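Local coordinates for protein Rik1-associated factor 1 (Schizosaccharomyces pombe, PDB 4O9D) that is a subunit of the Clr4 methyltransferase complex, which helps establish heterochromatin by methylating histone H3 to form H3K9me, here as its WD-repeat propeller, at residues T294-D299 and A337-A342; D299-V304 and L314-H319; S251-S256 and Q278-H283; S30-C35 and A381-G386. All blocks are in the same frame, centred on the assembly; numbering follows the deposited sequence.

Contact 1 (T294-D299 and A337-A342)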
loop_
_atom_site.group_PDB
_atom_site.type_symbol
_atom_site.label_atom_id
_atom_site.label_comp_id
_atom_site.label_asym_id
_atom_site.label_seq_id
_atom_site.Cartn_x
_atom_site.Cartn_y
_atom_site.Cartn_z
ATOM N N THR A 294 -0.198 13.336 8.991
ATOM C CA THR A 294 -1.504 13.453 8.337
ATOM C C THR A 294 -2.362 12.234 8.615
ATOM O O THR A 294 -1.852 11.161 8.886
ATOM C CB THR A 294 -1.352 13.586 6.796
ATOM O OG1 THR A 294 -0.986 12.314 6.221
ATOM C CG2 THR A 294 -0.309 14.622 6.456
ATOM N N SER A 295 -3.673 12.409 8.506
ATOM C CA SER A 295 -4.631 11.320 8.680
ATOM C C SER A 295 -5.773 11.502 7.670
ATOM O O SER A 295 -6.557 12.465 7.777
ATOM C CB SER A 295 -5.201 11.361 10.102
ATOM O OG SER A 295 -6.256 10.427 10.244
ATOM N N SER A 296 -5.856 10.615 6.681
ATOM C CA SER A 296 -6.877 10.747 5.639
ATOM C C SER A 296 -7.939 9.689 5.847
ATOM O O SER A 296 -7.638 8.492 6.020
ATOM C CB SER A 296 -6.295 10.610 4.223
ATOM O OG SER A 296 -5.155 11.421 4.007
ATOM N N GLY A 297 -9.199 10.096 5.802
ATOM C CA GLY A 297 -10.237 9.157 6.189
ATOM C C GLY A 297 -11.333 8.924 5.193
ATOM O O GLY A 297 -11.341 9.493 4.089
ATOM N N THR A 298 -12.269 8.076 5.614
ATOM C CA THR A 298 -13.479 7.796 4.849
ATOM C C THR A 298 -14.411 8.988 4.871
ATOM O O THR A 298 -15.399 8.982 4.135
ATOM C CB THR A 298 -14.251 6.563 5.405
ATOM O OG1 THR A 298 -14.766 6.864 6.716
ATOM C CG2 THR A 298 -13.326 5.319 5.474
ATOM N N ASP A 299 -14.115 9.999 5.698
ATOM C CA ASP A 299 -14.841 11.285 5.635
ATOM C C ASP A 299 -14.437 12.166 4.462
ATOM O O ASP A 299 -14.930 13.298 4.307
ATOM C CB ASP A 299 -14.717 12.089 6.935
ATOM C CG ASP A 299 -13.273 12.414 7.316
ATOM O OD1 ASP A 299 -12.323 11.953 6.641
ATOM O OD2 ASP A 299 -13.099 13.124 8.339
ATOM N N ALA A 337 -15.893 5.500 0.378
ATOM C CA ALA A 337 -14.770 5.243 1.270
ATOM C C ALA A 337 -13.759 6.398 1.320
ATOM O O ALA A 337 -12.649 6.232 1.804
ATOM C CB ALA A 337 -14.080 3.937 0.882
ATOM N N GLY A 338 -14.148 7.586 0.864
ATOM C CA GLY A 338 -13.350 8.777 1.146
ATOM C C GLY A 338 -11.953 8.798 0.535
ATOM O O GLY A 338 -11.778 8.535 -0.651
ATOM N N ILE A 339 -10.942 9.132 1.327
ATOM C CA ILE A 339 -9.610 9.318 0.762
ATOM C C ILE A 339 -8.854 7.981 0.565
ATOM O O ILE A 339 -8.504 7.323 1.553
ATOM C CB ILE A 339 -8.745 10.237 1.663
ATOM C CG1 ILE A 339 -9.445 11.584 1.972
ATOM C CG2 ILE A 339 -7.379 10.453 1.027
ATOM C CD1 ILE A 339 -9.708 12.462 0.775
ATOM N N ASN A 340 -8.564 7.608 -0.689
ATOM C CA ASN A 340 -7.830 6.368 -0.987
ATOM C C ASN A 340 -6.423 6.572 -1.558
ATOM O O ASN A 340 -5.721 5.606 -1.903
ATOM C CB ASN A 340 -8.608 5.511 -1.972
ATOM C CG ASN A 340 -9.679 4.685 -1.308
ATOM O OD1 ASN A 340 -9.535 4.268 -0.154
ATOM N ND2 ASN A 340 -10.782 4.449 -2.035
ATOM N N MET A 341 -6.035 7.820 -1.714
ATOM C CA MET A 341 -4.700 8.158 -2.160
ATOM C C MET A 341 -4.142 9.278 -1.290
ATOM O O MET A 341 -4.788 10.307 -1.126
ATOM C CB MET A 341 -4.738 8.645 -3.616
ATOM C CG MET A 341 -3.467 9.374 -4.021
ATOM S SD MET A 341 -3.544 10.056 -5.686
ATOM C CE MET A 341 -1.829 10.466 -5.896
ATOM N N ALA A 342 -2.950 9.086 -0.731
ATOM C CA ALA A 342 -2.340 10.121 0.089
ATOM C C ALA A 342 -0.826 9.936 0.102
ATOM O O ALA A 342 -0.330 9.018 0.741
ATOM C CB ALA A 342 -2.901 10.079 1.519
#
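The flat group in this contact is the carbonyl of Gly297. Ile339 N meets Gly297 O at 2.8 Å, tilted 34° from the carbonyl plane, and the N-H points almost straight at the oxygen. Beside the same oxygen runs Ile339 CG1, 3.5 Å from Gly297 O. One residue on, Thr298 CA makes a CH...O contact of 3.5 Å with Ala337 O. Gly338 has a positive phi, and a CB on it would clash with Gly297 O and Thr298 CA. The two segments join neighbouring blades of the WD40 beta-propeller. Residues 294-297 belong to the second strand of one blade, and 341-342 begin the first strand of the next. Ile339 CG2 presses on Ser296 CB at 3.4 Å, a tight fit. Ser296 OG turns beside its own backbone N (chi1 -49°). Ser296 OG lies 3.6 Å from Ala342 CB, and its hydrogen bond goes to Thr302 OG1. An alanine in place of Ile339 would probably open a gap beside Ser296 CB and Gly297 O, and would take the packing of CD1 away from His319. Asn282 ND2 from the preceding strand bonds to both Ala337 O and Ile339 O.

Contact 2 (D299-V304 and L314-H319)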
loop_
_atom_site.group_PDB
_atom_site.type_symbol
_atom_site.label_atom_id
_atom_site.label_comp_id
_atom_site.label_asym_id
_atom_site.label_seq_id
_atom_site.Cartn_x
_atom_site.Cartn_y
_atom_site.Cartn_z
ATOM N N ASP A 299 -14.115 9.999 5.698
ATOM C CA ASP A 299 -14.841 11.285 5.635
ATOM C C ASP A 299 -14.437 12.166 4.462
ATOM O O ASP A 299 -14.930 13.298 4.307
ATOM C CB ASP A 299 -14.717 12.089 6.935
ATOM C CG ASP A 299 -13.273 12.414 7.316
ATOM O OD1 ASP A 299 -12.323 11.953 6.641
ATOM O OD2 ASP A 299 -13.099 13.124 8.339
ATOM N N ASN A 300 -13.554 11.650 3.623
ATOM C CA ASN A 300 -13.107 12.397 2.461
ATOM C C ASN A 300 -12.361 13.674 2.844
ATOM O O ASN A 300 -12.456 14.679 2.153
ATOM C CB ASN A 300 -14.316 12.737 1.572
ATOM C CG ASN A 300 -14.048 12.497 0.086
ATOM O OD1 ASN A 300 -13.183 11.693 -0.298
ATOM N ND2 ASN A 300 -14.799 13.201 -0.763
ATOM N N GLN A 301 -11.618 13.659 3.948
ATOM C CA GLN A 301 -10.758 14.807 4.249
ATOM C C GLN A 301 -9.534 14.319 5.002
ATOM O O GLN A 301 -9.537 13.200 5.499
ATOM C CB GLN A 301 -11.517 15.866 5.060
ATOM C CG GLN A 301 -12.021 15.376 6.401
ATOM C CD GLN A 301 -13.079 16.309 6.984
ATOM O OE1 GLN A 301 -13.537 17.247 6.310
ATOM N NE2 GLN A 301 -13.488 16.050 8.229
ATOM N N THR A 302 -8.488 15.147 5.048
ATOM C CA THR A 302 -7.218 14.784 5.684
ATOM C C THR A 302 -6.911 15.792 6.780
ATOM O O THR A 302 -6.825 17.010 6.505
ATOM C CB THR A 302 -6.059 14.845 4.667
ATOM O OG1 THR A 302 -6.259 13.876 3.627
ATOM C CG2 THR A 302 -4.714 14.625 5.351
ATOM N N PHE A 303 -6.774 15.314 8.014
ATOM C CA PHE A 303 -6.291 16.168 9.104
ATOM C C PHE A 303 -4.761 16.228 9.051
ATOM O O PHE A 303 -4.124 15.230 8.758
ATOM C CB PHE A 303 -6.777 15.655 10.475
ATOM C CG PHE A 303 -8.231 15.971 10.764
ATOM C CD1 PHE A 303 -9.237 15.202 10.232
ATOM C CD2 PHE A 303 -8.577 17.060 11.557
ATOM C CE1 PHE A 303 -10.556 15.478 10.487
ATOM C CE2 PHE A 303 -9.900 17.350 11.807
ATOM C CZ PHE A 303 -10.893 16.548 11.272
ATOM N N VAL A 304 -4.191 17.401 9.318
ATOM C CA VAL A 304 -2.738 17.583 9.349
ATOM C C VAL A 304 -2.296 18.217 10.660
ATOM O O VAL A 304 -2.957 19.136 11.132
ATOM C CB VAL A 304 -2.270 18.484 8.238
ATOM C CG1 VAL A 304 -0.729 18.564 8.254
ATOM C CG2 VAL A 304 -2.788 17.955 6.877
ATOM N N LEU A 314 -3.269 21.325 12.342
ATOM C CA LEU A 314 -2.776 22.544 11.738
ATOM C C LEU A 314 -3.718 22.936 10.607
ATOM O O LEU A 314 -3.924 24.119 10.312
ATOM C CB LEU A 314 -1.382 22.309 11.192
ATOM C CG LEU A 314 -0.923 23.299 10.139
ATOM C CD1 LEU A 314 -0.816 24.696 10.728
ATOM C CD2 LEU A 314 0.403 22.807 9.583
ATOM N N SER A 315 -4.281 21.929 9.950
ATOM C CA SER A 315 -5.159 22.198 8.832
ATOM C C SER A 315 -6.048 21.007 8.550
ATOM O O SER A 315 -5.827 19.902 9.061
ATOM C CB SER A 315 -4.339 22.523 7.585
ATOM O OG SER A 315 -5.189 23.026 6.569
ATOM N N LEU A 316 -7.061 21.264 7.737
ATOM C CA LEU A 316 -8.019 20.266 7.330
ATOM C C LEU A 316 -8.202 20.395 5.817
ATOM O O LEU A 316 -8.657 21.435 5.300
ATOM C CB LEU A 316 -9.306 20.500 8.082
ATOM C CG LEU A 316 -10.491 19.609 7.749
ATOM C CD1 LEU A 316 -10.047 18.225 7.466
ATOM C CD2 LEU A 316 -11.456 19.646 8.929
ATOM N N LEU A 317 -7.796 19.348 5.107
ATOM C CA LEU A 317 -7.724 19.374 3.654
ATOM C C LEU A 317 -8.884 18.581 3.081
ATOM O O LEU A 317 -8.845 17.344 3.090
ATOM C CB LEU A 317 -6.425 18.727 3.194
ATOM C CG LEU A 317 -5.143 19.085 3.952
ATOM C CD1 LEU A 317 -4.061 18.181 3.380
ATOM C CD2 LEU A 317 -4.771 20.566 3.796
ATOM N N LYS A 318 -9.895 19.278 2.563
ATOM C CA LYS A 318 -11.163 18.645 2.225
ATOM C C LYS A 318 -11.322 18.277 0.747
ATOM O O LYS A 318 -10.880 18.998 -0.136
ATOM C CB LYS A 318 -12.308 19.574 2.619
ATOM C CG LYS A 318 -12.483 19.746 4.113
ATOM C CD LYS A 318 -13.463 20.894 4.421
ATOM C CE LYS A 318 -14.074 20.722 5.815
ATOM N NZ LYS A 318 -15.007 21.819 6.202
ATOM N N HIS A 319 -11.984 17.159 0.477
ATOM C CA HIS A 319 -12.445 16.905 -0.885
ATOM C C HIS A 319 -13.939 17.183 -0.976
ATOM O O HIS A 319 -14.598 17.450 0.026
ATOM C CB HIS A 319 -12.152 15.471 -1.326
ATOM C CG HIS A 319 -10.746 15.265 -1.792
ATOM N ND1 HIS A 319 -10.428 14.959 -3.100
ATOM C CD2 HIS A 319 -9.573 15.351 -1.128
ATOM C CE1 HIS A 319 -9.117 14.855 -3.214
ATOM N NE2 HIS A 319 -8.576 15.091 -2.036
HETATM O O HOH W 1 -15.672 16.271 2.953
HETATM O O HOH W 2 -7.534 15.363 1.748
#
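Thr302 and Leu317 form a hydrogen-bonded pair in the antiparallel hairpin of strands 301-306 and 315-318, the two outer strands of a WD40 blade. Their backbones exchange two bonds, with Leu317 N to Thr302 O at 2.9 Å. Val304 N bonds to Ser315 O, and His319 N to Asn300 O. Leu314 and Ser315 both face Val304, a classic beta bulge.

The apolar contacts fall on both faces of the hairpin. Leu316 CD1 sits over the centre of the Phe303 ring, 4.1 Å from the centroid and 9° off the normal. Leu316 CD2 meets Phe303 CZ at 3.9 Å. On the other face Val304 CG2 touches Leu317 CD1 at 3.7 Å.

Polar side chains gather where the chain turns from strand 292-297 into strand 301-306. Asp299 OD1 accepts from Gln301 N in an Asx turn. Gln301 NE2 reaches Asp299 OD2 at 3.0 Å from above the carboxylate plane. Gln301 CD packs on Leu316 CD1, while Gln301 OE1 lies 3.5 Å from Lys318 CG. An alanine at Gln301 would probably cost Asp299 OD2 its amide donor and bare part of Leu316. His319 bonds to Asp357 and Thr353 of the next blade, as in the WD40 tetrad.

One water bonds to both Thr302 OG1 and Leu317 O, 2.7 Å from Leu317 O, in the plane of the His319 ring at its edge.

Contact 3 (S251-S256 and Q278-H283)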
loop_
_atom_site.group_PDB
_atom_site.type_symbol
_atom_site.label_atom_id
_atom_site.label_comp_id
_atom_site.label_asym_id
_atom_site.label_seq_id
_atom_site.Cartn_x
_atom_site.Cartn_y
_atom_site.Cartn_z
ATOM N N SER A 251 -1.613 4.280 12.178
ATOM C CA SER A 251 -2.940 4.780 12.525
ATOM C C SER A 251 -3.843 3.627 12.942
ATOM O O SER A 251 -3.707 2.517 12.462
ATOM C CB SER A 251 -3.566 5.546 11.350
ATOM O OG SER A 251 -3.782 4.674 10.212
ATOM N N SER A 252 -4.788 3.900 13.839
ATOM C CA SER A 252 -5.778 2.905 14.191
ATOM C C SER A 252 -7.186 3.503 14.287
ATOM O O SER A 252 -7.345 4.715 14.448
ATOM C CB SER A 252 -5.412 2.285 15.547
ATOM O OG SER A 252 -5.492 3.297 16.564
ATOM N N ASN A 253 -8.192 2.631 14.175
ATOM C CA ASN A 253 -9.576 2.963 14.513
ATOM C C ASN A 253 -9.858 2.397 15.916
ATOM O O ASN A 253 -9.356 1.314 16.253
ATOM C CB ASN A 253 -10.553 2.336 13.499
ATOM C CG ASN A 253 -10.384 2.901 12.071
ATOM O OD1 ASN A 253 -9.840 3.986 11.881
ATOM N ND2 ASN A 253 -10.842 2.151 11.083
ATOM N N THR A 254 -10.643 3.120 16.719
ATOM C CA THR A 254 -10.907 2.746 18.116
ATOM C C THR A 254 -12.413 2.597 18.306
ATOM O O THR A 254 -13.164 2.694 17.339
ATOM C CB THR A 254 -10.345 3.803 19.106
ATOM O OG1 THR A 254 -11.217 4.935 19.157
ATOM C CG2 THR A 254 -8.952 4.259 18.684
ATOM N N LEU A 255 -12.876 2.367 19.518
ATOM C CA LEU A 255 -14.313 2.288 19.721
ATOM C C LEU A 255 -14.987 3.625 19.340
ATOM O O LEU A 255 -16.017 3.646 18.718
ATOM C CB LEU A 255 -14.664 1.847 21.132
ATOM C CG LEU A 255 -14.209 0.474 21.622
ATOM C CD1 LEU A 255 -14.645 0.175 23.044
ATOM C CD2 LEU A 255 -14.607 -0.641 20.717
ATOM N N SER A 256 -14.345 4.726 19.670
ATOM C CA SER A 256 -14.771 6.047 19.236
ATOM C C SER A 256 -14.026 6.551 17.998
ATOM O O SER A 256 -14.263 6.093 16.951
ATOM C CB SER A 256 -14.677 7.054 20.377
ATOM O OG SER A 256 -13.807 6.640 21.389
ATOM N N GLN A 278 -12.194 11.506 12.950
ATOM C CA GLN A 278 -12.458 10.529 11.892
ATOM C C GLN A 278 -12.714 9.143 12.461
ATOM O O GLN A 278 -11.927 8.634 13.253
ATOM C CB GLN A 278 -11.268 10.456 10.934
ATOM C CG GLN A 278 -11.027 11.760 10.226
ATOM C CD GLN A 278 -9.688 11.820 9.562
ATOM O OE1 GLN A 278 -8.657 11.773 10.230
ATOM N NE2 GLN A 278 -9.689 11.922 8.237
ATOM N N LYS A 279 -13.807 8.521 12.045
ATOM C CA LYS A 279 -14.162 7.227 12.576
ATOM C C LYS A 279 -13.486 6.084 11.817
ATOM O O LYS A 279 -13.459 4.956 12.307
ATOM C CB LYS A 279 -15.681 7.063 12.553
ATOM C CG LYS A 279 -16.247 6.860 11.172
ATOM C CD LYS A 279 -17.658 7.425 11.074
ATOM C CE LYS A 279 -18.431 6.780 9.937
ATOM N NZ LYS A 279 -19.867 6.603 10.312
ATOM N N ASP A 280 -12.927 6.367 10.636
ATOM C CA ASP A 280 -12.250 5.331 9.863
ATOM C C ASP A 280 -11.052 5.926 9.138
ATOM O O ASP A 280 -11.214 6.616 8.124
ATOM C CB ASP A 280 -13.217 4.711 8.841
ATOM C CG ASP A 280 -12.717 3.375 8.286
ATOM O OD1 ASP A 280 -11.496 3.079 8.368
ATOM O OD2 ASP A 280 -13.557 2.618 7.760
ATOM N N ILE A 281 -9.846 5.664 9.637
ATOM C CA ILE A 281 -8.654 6.211 8.993
ATOM C C ILE A 281 -8.133 5.221 7.939
ATOM O O ILE A 281 -7.834 4.038 8.247
ATOM C CB ILE A 281 -7.519 6.510 10.015
ATOM C CG1 ILE A 281 -7.971 7.481 11.108
ATOM C CG2 ILE A 281 -6.287 7.060 9.298
ATOM C CD1 ILE A 281 -6.822 7.813 12.099
ATOM N N ASN A 282 -8.019 5.694 6.698
ATOM C CA ASN A 282 -7.482 4.878 5.604
ATOM C C ASN A 282 -5.951 4.972 5.513
ATOM O O ASN A 282 -5.290 3.964 5.248
ATOM C CB ASN A 282 -8.046 5.312 4.242
ATOM C CG ASN A 282 -9.522 4.958 4.054
ATOM O OD1 ASN A 282 -10.073 4.106 4.735
ATOM N ND2 ASN A 282 -10.156 5.626 3.108
ATOM N N HIS A 283 -5.391 6.175 5.697
ATOM C CA HIS A 283 -3.954 6.382 5.469
ATOM C C HIS A 283 -3.395 7.451 6.399
ATOM O O HIS A 283 -3.965 8.549 6.503
ATOM C CB HIS A 283 -3.675 6.834 4.014
ATOM C CG HIS A 283 -4.111 5.853 2.975
ATOM N ND1 HIS A 283 -3.437 4.677 2.739
ATOM C CD2 HIS A 283 -5.167 5.862 2.119
ATOM C CE1 HIS A 283 -4.063 3.991 1.794
ATOM N NE2 HIS A 283 -5.104 4.694 1.389
HETATM O O HOH W 3 -12.157 5.014 15.125
#
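Asn253 and Asp280 mark the closest backbone approach, 5.9 Å between CA atoms, where strands 251-253 and 281-283 run antiparallel at 156° with axes 7.2 Å apart. No backbone-to-backbone hydrogen bond spans this separation. The side chain of Asn253 bridges it instead. With CG beside its own backbone N (chi1 -64°), the amide group comes to the opposite backbone. Asn253 OD1 accepts from Ile281 N at 2.8 Å, in the carbonyl plane and on a lone pair. The other end of the amide, Asn253 ND2, donates to Asp280 OD1 at 2.9 Å. That donor meets the carboxylate from above its plane, and the two flat groups are nearly perpendicular, at 89°. These two bonds use both ends of the amide and should limit its rotation. They tie Asn253 to a side chain and a main chain at once.

The side chain of Ile281 points toward the strand of Ser251. Ile281 CG2 is 3.6 Å from Ser251 OG, whose hydrogen bond goes to Thr237 OG1. Ile281 CD1 lies 3.9 Å from Ser252 O. Near the loop, a water accepts from Thr254 N and lies 3.1 Å from Lys279 O.

The contact is an interface between two propeller blades. Strand 247-253 is the second strand of one blade, between 235-241 and 258-264. Strand 281-286 is the innermost of the next. Ile281 also packs on Val260, and Ile281 O accepts from Thr237 OG1 of strand 235-241.

Contact 4 (S30-C35 and A381-G386)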
loop_
_atom_site.group_PDB
_atom_site.type_symbol
_atom_site.label_atom_id
_atom_site.label_comp_id
_atom_site.label_asym_id
_atom_site.label_seq_id
_atom_site.Cartn_x
_atom_site.Cartn_y
_atom_site.Cartn_z
ATOM N N SER A 30 -10.712 -6.298 -14.928
ATOM C CA SER A 30 -11.742 -6.939 -14.140
ATOM C C SER A 30 -11.526 -6.457 -12.710
ATOM O O SER A 30 -10.460 -6.685 -12.129
ATOM C CB SER A 30 -11.619 -8.458 -14.234
ATOM O OG SER A 30 -10.319 -8.896 -13.885
ATOM N N GLY A 31 -12.517 -5.747 -12.169
ATOM C CA GLY A 31 -12.430 -5.205 -10.825
ATOM C C GLY A 31 -11.905 -3.771 -10.754
ATOM O O GLY A 31 -11.797 -3.066 -11.759
ATOM N N ASP A 32 -11.586 -3.348 -9.538
ATOM C CA ASP A 32 -11.005 -2.052 -9.302
ATOM C C ASP A 32 -9.524 -2.222 -9.055
ATOM O O ASP A 32 -9.132 -3.075 -8.282
ATOM C CB ASP A 32 -11.646 -1.416 -8.065
ATOM C CG ASP A 32 -13.081 -0.981 -8.306
ATOM O OD1 ASP A 32 -13.435 -0.735 -9.474
ATOM O OD2 ASP A 32 -13.847 -0.885 -7.319
ATOM N N THR A 33 -8.693 -1.398 -9.688
ATOM C CA THR A 33 -7.273 -1.460 -9.414
ATOM C C THR A 33 -6.995 -0.861 -8.039
ATOM O O THR A 33 -7.279 0.326 -7.786
ATOM C CB THR A 33 -6.456 -0.778 -10.502
ATOM O OG1 THR A 33 -6.769 -1.386 -11.763
ATOM C CG2 THR A 33 -4.936 -0.928 -10.231
ATOM N N VAL A 34 -6.432 -1.698 -7.166
ATOM C CA VAL A 34 -6.127 -1.323 -5.795
ATOM C C VAL A 34 -4.659 -1.501 -5.352
ATOM O O VAL A 34 -4.350 -1.234 -4.203
ATOM C CB VAL A 34 -7.029 -2.085 -4.816
ATOM C CG1 VAL A 34 -8.489 -1.766 -5.130
ATOM C CG2 VAL A 34 -6.735 -3.607 -4.861
ATOM N N CYS A 35 -3.769 -1.946 -6.237
ATOM C CA CYS A 35 -2.329 -1.768 -6.015
ATOM C C CYS A 35 -1.563 -1.574 -7.321
ATOM O O CYS A 35 -1.984 -2.030 -8.384
ATOM C CB CYS A 35 -1.683 -2.925 -5.238
ATOM S SG CYS A 35 -2.612 -4.427 -5.151
ATOM N N ALA A 381 -15.060 7.670 -8.039
ATOM C CA ALA A 381 -14.223 7.644 -6.823
ATOM C C ALA A 381 -12.837 7.007 -7.044
ATOM O O ALA A 381 -12.715 5.968 -7.679
ATOM C CB ALA A 381 -14.955 6.906 -5.685
ATOM N N ILE A 382 -11.803 7.648 -6.515
ATOM C CA ILE A 382 -10.433 7.160 -6.614
ATOM C C ILE A 382 -10.253 5.907 -5.770
ATOM O O ILE A 382 -10.693 5.860 -4.620
ATOM C CB ILE A 382 -9.449 8.247 -6.110
ATOM C CG1 ILE A 382 -9.524 9.493 -7.000
ATOM C CG2 ILE A 382 -8.022 7.717 -6.049
ATOM C CD1 ILE A 382 -9.178 9.206 -8.453
ATOM N N THR A 383 -9.605 4.888 -6.315
ATOM C CA THR A 383 -9.337 3.674 -5.521
ATOM C C THR A 383 -7.865 3.502 -5.122
ATOM O O THR A 383 -7.562 2.787 -4.162
ATOM C CB THR A 383 -9.816 2.377 -6.226
ATOM O OG1 THR A 383 -9.200 2.253 -7.513
ATOM C CG2 THR A 383 -11.327 2.370 -6.379
ATOM N N TYR A 384 -6.956 4.158 -5.848
ATOM C CA TYR A 384 -5.512 4.084 -5.551
ATOM C C TYR A 384 -4.774 5.181 -6.276
ATOM O O TYR A 384 -5.210 5.614 -7.328
ATOM C CB TYR A 384 -4.917 2.743 -6.020
ATOM C CG TYR A 384 -3.451 2.612 -5.650
ATOM C CD1 TYR A 384 -3.090 2.107 -4.408
ATOM C CD2 TYR A 384 -2.447 3.026 -6.506
ATOM C CE1 TYR A 384 -1.778 1.991 -4.025
ATOM C CE2 TYR A 384 -1.091 2.919 -6.119
ATOM C CZ TYR A 384 -0.783 2.388 -4.873
ATOM O OH TYR A 384 0.509 2.251 -4.411
ATOM N N GLY A 385 -3.646 5.624 -5.732
ATOM C CA GLY A 385 -2.764 6.529 -6.446
ATOM C C GLY A 385 -1.360 6.452 -5.874
ATOM O O GLY A 385 -1.184 6.383 -4.664
ATOM N N GLY A 386 -0.351 6.487 -6.736
ATOM C CA GLY A 386 1.014 6.304 -6.281
ATOM C C GLY A 386 2.083 6.796 -7.239
ATOM O O GLY A 386 2.065 6.462 -8.427
#
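Thr383 meets residues 32-34 with every atom of its side chain beyond CA. Thr383 CB lies 3.6 Å from Thr33 O and at the edge of contact with Val34 CG1. From there the side chain forks. Thr383 OG1 sits between the backbone N and the carbonyl carbon (chi1 57°) and donates to Thr33 O at 2.7 Å. The donor is tilted 28° from the carbonyl plane. The methyl Thr383 CG2 takes the other branch and comes to 4.2 Å from Asp32 CB. The polar tip therefore grips the main chain while the methyl group packs against the side chain next to it. The carboxylate of Asp32 is engaged as well, since its OD1 accepts from Gly400 N.

Tyr384 adds the second part. Tyr384 CB lies 3.8 Å from Thr33 O, so this oxygen is touched by both residues. Further out, Tyr384 CD1 comes within 3.6 Å of Val34 O, which approaches the ring obliquely. Cys35 CA lies over one face of the Tyr384 ring, 4.2 Å above its plane and offset toward the rim.

The strands 33-35 and 382-386 run in roughly the same direction, 40° apart, with axes 5.7 Å apart. They belong to different sheets. Strand 33-38 is an outermost strand of the sheet that starts the ring. Strand 382-387 is an edge strand of the last sheet, which strand 21-26 from the N-terminal end completes on its far side. The contact thus lies at the seam where the ring of a WD40 propeller closes, a closure of the Velcro kind.

Overall arrangement
Contacts 1, 3 and 4 each join neighbouring propeller blades, while contact 2 lies within one blade. Contact 1 is the common neighbour. Its centre is about 8 Å from that of contact 2, 10 Å from contact 3 and 14 Å from contact 4. Ser295, Gln278 and Asp299 form a chain of hydrogen bonds through contacts 1, 2 and 3, consistent with a WD40 tetrad in which Gln278 takes the histidine position. Asn340 ND2 bonds to Ile382 O and so links contact 1 to contact 4. Contact 4 does not touch contact 2 or 3; their nearest atoms are about 7 and 6 Å away. Along the chain, contact 4 encloses the other three.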